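Local coordinates for protein abietadiene synthase, chloroplastic (Abies grandis, PDB 3S9V) that is a largely helical plant plastid enzyme of the terpene synthase family, with an N-terminal terpene synthase region and a metal-binding one, at residues Lys427-Pro430 with Arg431-Ala434; Ile574-Val577 with Gly578-Thr582; Met754-Phe757 with Tyr758-Gly761. All coordinates share one frame; numbering follows the deposited sequence.

Contact 1 of 3, residues Lys427-Pro430 with Arg431-Ala434; sequences KSMP and RLEA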
ATOM      1  N   LYS A 427      -6.264  -9.014   5.446  1.00 28.36           N
ATOM      2  CA  LYS A 427      -7.652  -8.659   5.730  1.00 30.66           C
ATOM      3  C   LYS A 427      -8.131  -7.525   4.842  1.00 28.36           C
ATOM      4  O   LYS A 427      -9.257  -7.054   4.988  1.00 29.12           O
ATOM      5  CB  LYS A 427      -7.818  -8.210   7.184  1.00 31.30           C
ATOM      6  CG  LYS A 427      -7.431  -9.222   8.230  1.00 41.39           C
ATOM      7  CD  LYS A 427      -7.707  -8.655   9.608  1.00 40.60           C
ATOM      8  CE  LYS A 427      -7.195  -9.567  10.698  1.00 51.63           C
ATOM      9  NZ  LYS A 427      -7.494  -9.005  12.045  1.00 60.86           N
ATOM     10  N   SER A 428      -7.277  -7.086   3.930  1.00 27.84           N
ATOM     11  CA  SER A 428      -7.621  -5.988   3.049  1.00 24.75           C
ATOM     12  C   SER A 428      -8.073  -6.436   1.654  1.00 27.13           C
ATOM     13  O   SER A 428      -7.270  -6.926   0.858  1.00 29.02           O
ATOM     14  CB  SER A 428      -6.424  -5.045   2.933  1.00 19.00           C
ATOM     15  OG  SER A 428      -6.734  -3.934   2.108  1.00 28.40           O
ATOM     16  N   MET A 429      -9.362  -6.266   1.367  1.00 24.19           N
ATOM     17  CA  MET A 429      -9.912  -6.633   0.063  1.00 26.06           C
ATOM     18  C   MET A 429      -9.761  -5.414  -0.852  1.00 25.55           C
ATOM     19  O   MET A 429      -9.989  -4.281  -0.430  1.00 28.51           O
ATOM     20  CB  MET A 429     -11.393  -7.018   0.190  1.00 27.96           C
ATOM     21  CG  MET A 429     -11.724  -7.934   1.380  1.00 23.56           C
ATOM     22  SD  MET A 429     -10.720  -9.437   1.477  1.00 15.69           S
ATOM     23  CE  MET A 429     -10.998 -10.097  -0.172  1.00 15.22           C
ATOM     24  N   PRO A 430      -9.381  -5.634  -2.119  1.00 23.95           N
ATOM     25  CA  PRO A 430      -9.183  -4.574  -3.115  1.00 24.55           C
ATOM     26  C   PRO A 430     -10.192  -3.420  -3.144  1.00 27.86           C
ATOM     27  O   PRO A 430      -9.794  -2.249  -3.114  1.00 30.93           O
ATOM     28  CB  PRO A 430      -9.148  -5.346  -4.433  1.00 22.64           C
ATOM     29  CG  PRO A 430      -8.504  -6.632  -4.036  1.00 23.76           C
ATOM     30  CD  PRO A 430      -9.210  -6.964  -2.732  1.00 20.58           C
ATOM     31  N   ARG A 431     -11.485  -3.725  -3.209  1.00 23.89           N
ATOM     32  CA  ARG A 431     -12.482  -2.656  -3.253  1.00 25.99           C
ATOM     33  C   ARG A 431     -12.506  -1.836  -1.966  1.00 26.99           C
ATOM     34  O   ARG A 431     -12.603  -0.607  -2.007  1.00 27.84           O
ATOM     35  CB  ARG A 431     -13.879  -3.219  -3.532  1.00 21.32           C
ATOM     36  CG  ARG A 431     -14.067  -3.790  -4.933  1.00 25.70           C
ATOM     37  CD  ARG A 431     -14.109  -2.699  -6.009  1.00 26.77           C
ATOM     38  NE  ARG A 431     -12.776  -2.301  -6.446  1.00 28.11           N
ATOM     39  CZ  ARG A 431     -12.534  -1.341  -7.332  1.00 23.12           C
ATOM     40  NH1 ARG A 431     -13.538  -0.662  -7.885  1.00 22.14           N
ATOM     41  NH2 ARG A 431     -11.287  -1.075  -7.687  1.00 21.22           N
ATOM     42  N   LEU A 432     -12.414  -2.506  -0.823  1.00 25.14           N
ATOM     43  CA  LEU A 432     -12.432  -1.796   0.453  1.00 24.78           C
ATOM     44  C   LEU A 432     -11.199  -0.901   0.621  1.00 25.82           C
ATOM     45  O   LEU A 432     -11.310   0.225   1.126  1.00 26.40           O
ATOM     46  CB  LEU A 432     -12.541  -2.796   1.606  1.00 22.56           C
ATOM     47  CG  LEU A 432     -13.845  -3.602   1.573  1.00 26.12           C
ATOM     48  CD1 LEU A 432     -13.890  -4.600   2.726  1.00 23.23           C
ATOM     49  CD2 LEU A 432     -15.023  -2.636   1.656  1.00 23.02           C
ATOM     50  N   GLU A 433     -10.032  -1.391   0.201  1.00 23.51           N
ATOM     51  CA  GLU A 433      -8.812  -0.596   0.303  1.00 22.25           C
ATOM     52  C   GLU A 433      -8.908   0.558  -0.687  1.00 21.46           C
ATOM     53  O   GLU A 433      -8.544   1.687  -0.375  1.00 24.17           O
ATOM     54  CB  GLU A 433      -7.562  -1.422  -0.020  1.00 21.06           C
ATOM     55  CG  GLU A 433      -6.267  -0.611   0.142  1.00 36.67           C
ATOM     56  CD  GLU A 433      -4.994  -1.438  -0.013  1.00 46.79           C
ATOM     57  OE1 GLU A 433      -4.875  -2.485   0.659  1.00 46.53           O
ATOM     58  OE2 GLU A 433      -4.104  -1.031  -0.796  1.00 46.16           O
ATOM     59  N   ALA A 434      -9.407   0.269  -1.881  1.00 19.84           N
ATOM     60  CA  ALA A 434      -9.537   1.297  -2.898  1.00 18.77           C
ATOM     61  C   ALA A 434     -10.473   2.403  -2.426  1.00 21.71           C
ATOM     62  O   ALA A 434     -10.210   3.590  -2.654  1.00 19.84           O
ATOM     63  CB  ALA A 434     -10.048   0.689  -4.201  1.00 15.47           C
TER
HETATM   64  O   HOH W   1      -6.176  -5.156  -0.883  1.00 41.39           O
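With OG turned away from its own backbone N (chi1 -178°), S428 meets E433, whose CG takes the same setting and whose chain then runs straight out, bringing the carboxylate alongside the serine. S428 OG donates to E433 OE1 over 2.8 Å, using the lone pair of that oxygen that faces away from OE2. The same hydroxyl is also hydrogen-bonded to Y419, on the preceding helix 413-422, so a small serine joins two helices from the loop between them. A water adds a second link: it donates to S428 O at 2.7 Å and, weakly, to E433 OE1. Glutamate suits this place near the helix start, where its negative charge would be expected to interact favourably with the positive end of the helix dipole.

The motif is a helix start with M429 at the N-cap position. The first regular helical bonds follow: E433 N to M429 O at 3.0 Å, nearly straight at 164°, and A434 N to P430 O at 2.8 Å. P430 suits the first position of helix 430-440, where a backbone N needs no intrahelical acceptor and the ring restricts phi to values that suit a helix.

On the buried side M429 and L432 lie next to each other and point the same way, M429 CG 4.2 Å from L432 CD1. The methionine side chain, bent at both chi2 and chi3, packs on E749, I753 and L756 of helix 741-757. The R431 guanidinium makes a cation-pi contact with F516.

Contact 2 of 3, residues Ile574-Val577 with Gly578-Thr582; sequences ICFV and GFYNT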
ATOM      1  N   ILE A 574     -36.434 -30.415  -1.864  1.00 36.21           N
ATOM      2  CA  ILE A 574     -36.398 -29.080  -2.434  1.00 37.36           C
ATOM      3  C   ILE A 574     -34.941 -28.662  -2.621  1.00 38.57           C
ATOM      4  O   ILE A 574     -34.535 -28.238  -3.708  1.00 38.42           O
ATOM      5  CB  ILE A 574     -37.103 -28.073  -1.489  1.00 40.34           C
ATOM      6  CG1 ILE A 574     -38.607 -28.355  -1.456  1.00 42.53           C
ATOM      7  CG2 ILE A 574     -36.827 -26.647  -1.931  1.00 39.33           C
ATOM      8  CD1 ILE A 574     -39.352 -27.507  -0.440  1.00 46.22           C
ATOM      9  N   CYS A 575     -34.160 -28.792  -1.552  1.00 35.36           N
ATOM     10  CA  CYS A 575     -32.758 -28.424  -1.592  1.00 32.13           C
ATOM     11  C   CYS A 575     -32.053 -29.074  -2.775  1.00 29.71           C
ATOM     12  O   CYS A 575     -31.385 -28.395  -3.548  1.00 29.14           O
ATOM     13  CB  CYS A 575     -32.060 -28.825  -0.289  1.00 28.59           C
ATOM     14  SG  CYS A 575     -30.273 -28.599  -0.336  0.50 25.37           S
ATOM     15  N   PHE A 576     -32.209 -30.386  -2.924  1.00 26.58           N
ATOM     16  CA  PHE A 576     -31.561 -31.094  -4.017  1.00 28.28           C
ATOM     17  C   PHE A 576     -32.034 -30.656  -5.406  1.00 32.11           C
ATOM     18  O   PHE A 576     -31.210 -30.373  -6.279  1.00 33.00           O
ATOM     19  CB  PHE A 576     -31.751 -32.609  -3.892  1.00 21.24           C
ATOM     20  CG  PHE A 576     -31.007 -33.380  -4.940  1.00 24.60           C
ATOM     21  CD1 PHE A 576     -29.620 -33.460  -4.902  1.00 26.60           C
ATOM     22  CD2 PHE A 576     -31.680 -33.953  -6.015  1.00 29.04           C
ATOM     23  CE1 PHE A 576     -28.910 -34.091  -5.921  1.00 26.67           C
ATOM     24  CE2 PHE A 576     -30.978 -34.589  -7.039  1.00 27.83           C
ATOM     25  CZ  PHE A 576     -29.589 -34.655  -6.994  1.00 28.03           C
ATOM     26  N   VAL A 577     -33.349 -30.614  -5.621  1.00 30.97           N
ATOM     27  CA  VAL A 577     -33.882 -30.208  -6.918  1.00 32.29           C
ATOM     28  C   VAL A 577     -33.225 -28.893  -7.320  1.00 30.77           C
ATOM     29  O   VAL A 577     -32.768 -28.743  -8.454  1.00 28.46           O
ATOM     30  CB  VAL A 577     -35.428 -30.041  -6.881  1.00 35.42           C
ATOM     31  CG1 VAL A 577     -35.929 -29.471  -8.198  1.00 28.83           C
ATOM     32  CG2 VAL A 577     -36.091 -31.394  -6.630  1.00 34.61           C
ATOM     33  N   GLY A 578     -33.171 -27.954  -6.377  1.00 30.62           N
ATOM     34  CA  GLY A 578     -32.538 -26.674  -6.639  1.00 31.26           C
ATOM     35  C   GLY A 578     -31.066 -26.874  -6.976  1.00 32.59           C
ATOM     36  O   GLY A 578     -30.558 -26.297  -7.935  1.00 30.60           O
ATOM     37  N   PHE A 579     -30.386 -27.704  -6.191  1.00 30.55           N
ATOM     38  CA  PHE A 579     -28.971 -27.998  -6.404  1.00 29.95           C
ATOM     39  C   PHE A 579     -28.764 -28.527  -7.823  1.00 29.41           C
ATOM     40  O   PHE A 579     -27.914 -28.037  -8.560  1.00 29.41           O
ATOM     41  CB  PHE A 579     -28.501 -29.042  -5.379  1.00 23.55           C
ATOM     42  CG  PHE A 579     -27.047 -29.430  -5.509  1.00 22.49           C
ATOM     43  CD1 PHE A 579     -26.045 -28.617  -4.999  1.00 23.03           C
ATOM     44  CD2 PHE A 579     -26.684 -30.629  -6.121  1.00 28.77           C
ATOM     45  CE1 PHE A 579     -24.703 -28.990  -5.092  1.00 20.60           C
ATOM     46  CE2 PHE A 579     -25.343 -31.010  -6.221  1.00 21.20           C
ATOM     47  CZ  PHE A 579     -24.353 -30.189  -5.705  1.00 17.20           C
ATOM     48  N   TYR A 580     -29.558 -29.529  -8.188  1.00 30.38           N
ATOM     49  CA  TYR A 580     -29.513 -30.170  -9.504  1.00 29.74           C
ATOM     50  C   TYR A 580     -29.812 -29.193 -10.654  1.00 29.04           C
ATOM     51  O   TYR A 580     -29.111 -29.178 -11.669  1.00 25.57           O
ATOM     52  CB  TYR A 580     -30.512 -31.338  -9.512  1.00 32.43           C
ATOM     53  CG  TYR A 580     -30.700 -32.089 -10.823  1.00 33.27           C
ATOM     54  CD1 TYR A 580     -31.808 -31.842 -11.644  1.00 36.52           C
ATOM     55  CD2 TYR A 580     -29.824 -33.107 -11.195  1.00 24.96           C
ATOM     56  CE1 TYR A 580     -32.041 -32.603 -12.800  1.00 31.31           C
ATOM     57  CE2 TYR A 580     -30.046 -33.868 -12.344  1.00 35.44           C
ATOM     58  CZ  TYR A 580     -31.157 -33.613 -13.141  1.00 38.15           C
ATOM     59  OH  TYR A 580     -31.373 -34.383 -14.266  1.00 43.03           O
ATOM     60  N   ASN A 581     -30.848 -28.376 -10.500  1.00 28.26           N
ATOM     61  CA  ASN A 581     -31.187 -27.423 -11.550  1.00 29.72           C
ATOM     62  C   ASN A 581     -30.094 -26.366 -11.712  1.00 31.03           C
ATOM     63  O   ASN A 581     -29.721 -26.007 -12.827  1.00 32.29           O
ATOM     64  CB  ASN A 581     -32.528 -26.743 -11.252  1.00 27.05           C
ATOM     65  CG  ASN A 581     -33.694 -27.713 -11.290  1.00 23.44           C
ATOM     66  OD1 ASN A 581     -33.644 -28.728 -11.982  1.00 27.98           O
ATOM     67  ND2 ASN A 581     -34.758 -27.396 -10.554  1.00 25.73           N
ATOM     68  N   THR A 582     -29.580 -25.872 -10.593  1.00 31.42           N
ATOM     69  CA  THR A 582     -28.539 -24.867 -10.634  1.00 29.47           C
ATOM     70  C   THR A 582     -27.277 -25.395 -11.305  1.00 28.52           C
ATOM     71  O   THR A 582     -26.737 -24.753 -12.204  1.00 29.21           O
ATOM     72  CB  THR A 582     -28.183 -24.372  -9.228  1.00 30.71           C
ATOM     73  OG1 THR A 582     -29.276 -23.614  -8.697  1.00 36.85           O
ATOM     74  CG2 THR A 582     -26.943 -23.503  -9.268  1.00 31.61           C
TER
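F576 lays one face of its ring against Y580, one helical turn further on: Y580 CB comes over that face, 4.1 Å from F576 CE2. Within this stretch the ring also meets F579, whose CD2 lies 4.1 Å from F576 CE1; here the two aromatic groups approach obliquely and form no regular stack. F576 can serve both because its CG stands anti to the backbone N (chi1 -175°), so that the ring comes back towards the following turn although its CB points away from it. On another side of the helix, V577 and N581 run alongside each other, with V577 CG1 3.4 Å from N581 ND2. The polar amide of N581 suits this exposed position, and the partly exposed V577 packs a methyl against it.

All of this is i to i+3 and i to i+4 packing on helix 570-594, within the metal-binding region of the terpene synthase family. The spacing is set by successive backbone bonds, among them Y580 N to F576 O at 2.7 Å and G578 N to I574 O, both nearly straight. G578 has no side chain, and its carbonyl O is held by two donors: T582 N and T582 OG1 reach it from opposite faces of its plane, the hydroxyl OG1 at 3.1 Å from G578 O. Threonine thus satisfies its buried OG1 on its own helix, with a weak further bond from W488.

Farther out, further aromatic residues pack against the rings. F553 meets F576 edge-to-face, F533 and W606 meet F579 in the same manner, and W560 packs against Y580. C575, a small apolar residue, touches I536 and L537 of helix 521-541.

Contact 3 of 3, residues Met754-Phe757 with Tyr758-Gly761; sequences MQLF and YMQG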
ATOM      1  N   MET A 754     -12.163 -14.648   4.364  1.00 21.78           N
ATOM      2  CA  MET A 754     -12.404 -15.313   5.643  1.00 24.08           C
ATOM      3  C   MET A 754     -11.673 -14.593   6.783  1.00 20.36           C
ATOM      4  O   MET A 754     -12.199 -14.454   7.885  1.00 21.14           O
ATOM      5  CB  MET A 754     -11.969 -16.778   5.572  1.00 24.33           C
ATOM      6  CG  MET A 754     -12.835 -17.653   4.658  1.00 29.78           C
ATOM      7  SD  MET A 754     -14.551 -17.864   5.219  1.00 21.58           S
ATOM      8  CE  MET A 754     -14.309 -19.031   6.571  1.00 25.09           C
ATOM      9  N   GLN A 755     -10.454 -14.142   6.520  1.00 19.79           N
ATOM     10  CA  GLN A 755      -9.708 -13.422   7.533  1.00 21.47           C
ATOM     11  C   GLN A 755     -10.499 -12.164   7.916  1.00 25.91           C
ATOM     12  O   GLN A 755     -10.498 -11.751   9.070  1.00 25.79           O
ATOM     13  CB  GLN A 755      -8.331 -13.026   6.998  1.00 23.87           C
ATOM     14  CG  GLN A 755      -7.349 -14.178   6.860  1.00 21.13           C
ATOM     15  CD  GLN A 755      -7.140 -14.903   8.166  1.00 17.35           C
ATOM     16  OE1 GLN A 755      -6.980 -14.279   9.207  1.00 31.58           O
ATOM     17  NE2 GLN A 755      -7.130 -16.226   8.117  1.00 16.70           N
ATOM     18  N   LEU A 756     -11.186 -11.565   6.942  1.00 25.74           N
ATOM     19  CA  LEU A 756     -11.972 -10.359   7.194  1.00 26.60           C
ATOM     20  C   LEU A 756     -13.281 -10.648   7.941  1.00 29.28           C
ATOM     21  O   LEU A 756     -13.594  -9.994   8.936  1.00 30.25           O
ATOM     22  CB  LEU A 756     -12.285  -9.637   5.879  1.00 23.75           C
ATOM     23  CG  LEU A 756     -13.124  -8.355   6.013  1.00 31.55           C
ATOM     24  CD1 LEU A 756     -12.346  -7.297   6.789  1.00 22.77           C
ATOM     25  CD2 LEU A 756     -13.486  -7.828   4.638  1.00 25.82           C
ATOM     26  N   PHE A 757     -14.040 -11.632   7.475  1.00 25.37           N
ATOM     27  CA  PHE A 757     -15.300 -11.942   8.128  1.00 30.38           C
ATOM     28  C   PHE A 757     -15.136 -12.444   9.550  1.00 30.33           C
ATOM     29  O   PHE A 757     -15.979 -12.174  10.395  1.00 33.38           O
ATOM     30  CB  PHE A 757     -16.095 -12.977   7.323  1.00 35.87           C
ATOM     31  CG  PHE A 757     -16.785 -12.415   6.111  1.00 47.40           C
ATOM     32  CD1 PHE A 757     -17.615 -13.220   5.339  1.00 57.48           C
ATOM     33  CD2 PHE A 757     -16.614 -11.086   5.742  1.00 53.51           C
ATOM     34  CE1 PHE A 757     -18.265 -12.712   4.217  1.00 57.18           C
ATOM     35  CE2 PHE A 757     -17.258 -10.569   4.627  1.00 55.64           C
ATOM     36  CZ  PHE A 757     -18.086 -11.386   3.862  1.00 58.80           C
ATOM     37  N   TYR A 758     -14.059 -13.173   9.816  1.00 30.20           N
ATOM     38  CA  TYR A 758     -13.835 -13.730  11.145  1.00 30.82           C
ATOM     39  C   TYR A 758     -12.635 -13.126  11.854  1.00 31.27           C
ATOM     40  O   TYR A 758     -12.016 -13.773  12.696  1.00 28.87           O
ATOM     41  CB  TYR A 758     -13.660 -15.249  11.041  1.00 25.43           C
ATOM     42  CG  TYR A 758     -14.856 -15.951  10.443  1.00 27.76           C
ATOM     43  CD1 TYR A 758     -15.995 -16.219  11.207  1.00 32.74           C
ATOM     44  CD2 TYR A 758     -14.867 -16.314   9.098  1.00 26.61           C
ATOM     45  CE1 TYR A 758     -17.122 -16.832  10.636  1.00 30.62           C
ATOM     46  CE2 TYR A 758     -15.977 -16.919   8.522  1.00 34.62           C
ATOM     47  CZ  TYR A 758     -17.100 -17.177   9.290  1.00 37.69           C
ATOM     48  OH  TYR A 758     -18.190 -17.772   8.696  1.00 47.11           O
ATOM     49  N   MET A 759     -12.316 -11.883  11.523  1.00 37.67           N
ATOM     50  CA  MET A 759     -11.178 -11.214  12.135  1.00 45.52           C
ATOM     51  C   MET A 759     -11.352 -10.989  13.634  1.00 52.49           C
ATOM     52  O   MET A 759     -12.471 -10.939  14.152  1.00 51.88           O
ATOM     53  CB  MET A 759     -10.906  -9.872  11.439  1.00 41.44           C
ATOM     54  CG  MET A 759     -11.996  -8.822  11.591  1.00 39.46           C
ATOM     55  SD  MET A 759     -11.598  -7.319  10.657  1.00 33.13           S
ATOM     56  CE  MET A 759     -10.285  -6.632  11.676  1.00 29.57           C
ATOM     57  N   GLN A 760     -10.223 -10.867  14.320  1.00 61.38           N
ATOM     58  CA  GLN A 760     -10.202 -10.631  15.756  1.00 69.45           C
ATOM     59  C   GLN A 760     -10.813  -9.257  16.022  1.00 73.42           C
ATOM     60  O   GLN A 760     -10.232  -8.229  15.666  1.00 73.82           O
ATOM     61  CB  GLN A 760      -8.757 -10.671  16.263  1.00 73.38           C
ATOM     62  CG  GLN A 760      -8.622 -10.595  17.770  1.00 83.10           C
ATOM     63  CD  GLN A 760      -9.263 -11.781  18.460  1.00 88.40           C
ATOM     64  OE1 GLN A 760      -8.838 -12.923  18.278  1.00 90.71           O
ATOM     65  NE2 GLN A 760     -10.295 -11.517  19.252  1.00 89.47           N
ATOM     66  N   GLY A 761     -11.991  -9.240  16.638  1.00 76.17           N
ATOM     67  CA  GLY A 761     -12.648  -7.978  16.925  1.00 79.36           C
ATOM     68  C   GLY A 761     -12.010  -7.243  18.086  1.00 80.63           C
ATOM     69  O   GLY A 761     -10.879  -6.766  17.987  1.00 79.22           O
TER
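The Y758 ring receives M754 at its edge: SD lies in the ring plane, 5.0 Å from the centroid and 83° off the ring normal, a Met-aromatic contact. The methyl beyond it, M754 CE, comes obliquely to Y758 CE2 at 3.3 Å, a tight approach. The two side chains run in the same direction, and M754, bent at chi2 and chi3, curls its thioether round to the tyrosine. Methionine suits the place because its unbranched, flexible chain can bend to bring sulfur and methyl to the ring. F757 CB also touches the ring, 4.0 Å from Y758 CD2. Both M754 and Y758 extend to N682 of helix 669-693, and Y758 touches V681 as well.

This is the C-terminal end of helix 741-757, and Y758 is the first residue to leave helical backbone angles. Its N still donates to M754 O, at 3.0 Å and 156°, whereas M759 N makes only a weak bond to L756 O. M759 continues the chain in an extended conformation, and its carbonyl O accepts from K685.

M759 places CG between its backbone N and carbonyl carbon (chi1 65°), which brings CG to 3.3 Å from L756 O. From there the sulfur continues beside the leucine, M759 SD 3.9 Å from L756 CD1. The two apolar chains point the same way, and both touch Y423, in the loop between helices 413-422 and 430-440.

Overall arrangement
Following the chain from the N terminus, contact 1 comes first, where the loop after helix 413-422 enters helix 430-440. Contact 2 follows within the long helix 570-594, and contact 3 comes last, where helix 741-757 passes into a loop. Each is a continuous local stretch, so the three lie in series, with none nested or crossed. Contacts 1 and 3 nevertheless meet in space: M429 CG lies 3.7 Å from L756 CD2, bringing the start of one helix against the end of another. Contact 2 stands apart, packed with helices 521-541 and 547-559, its centre 34 Å from that of contact 1 and 31 Å from that of contact 3.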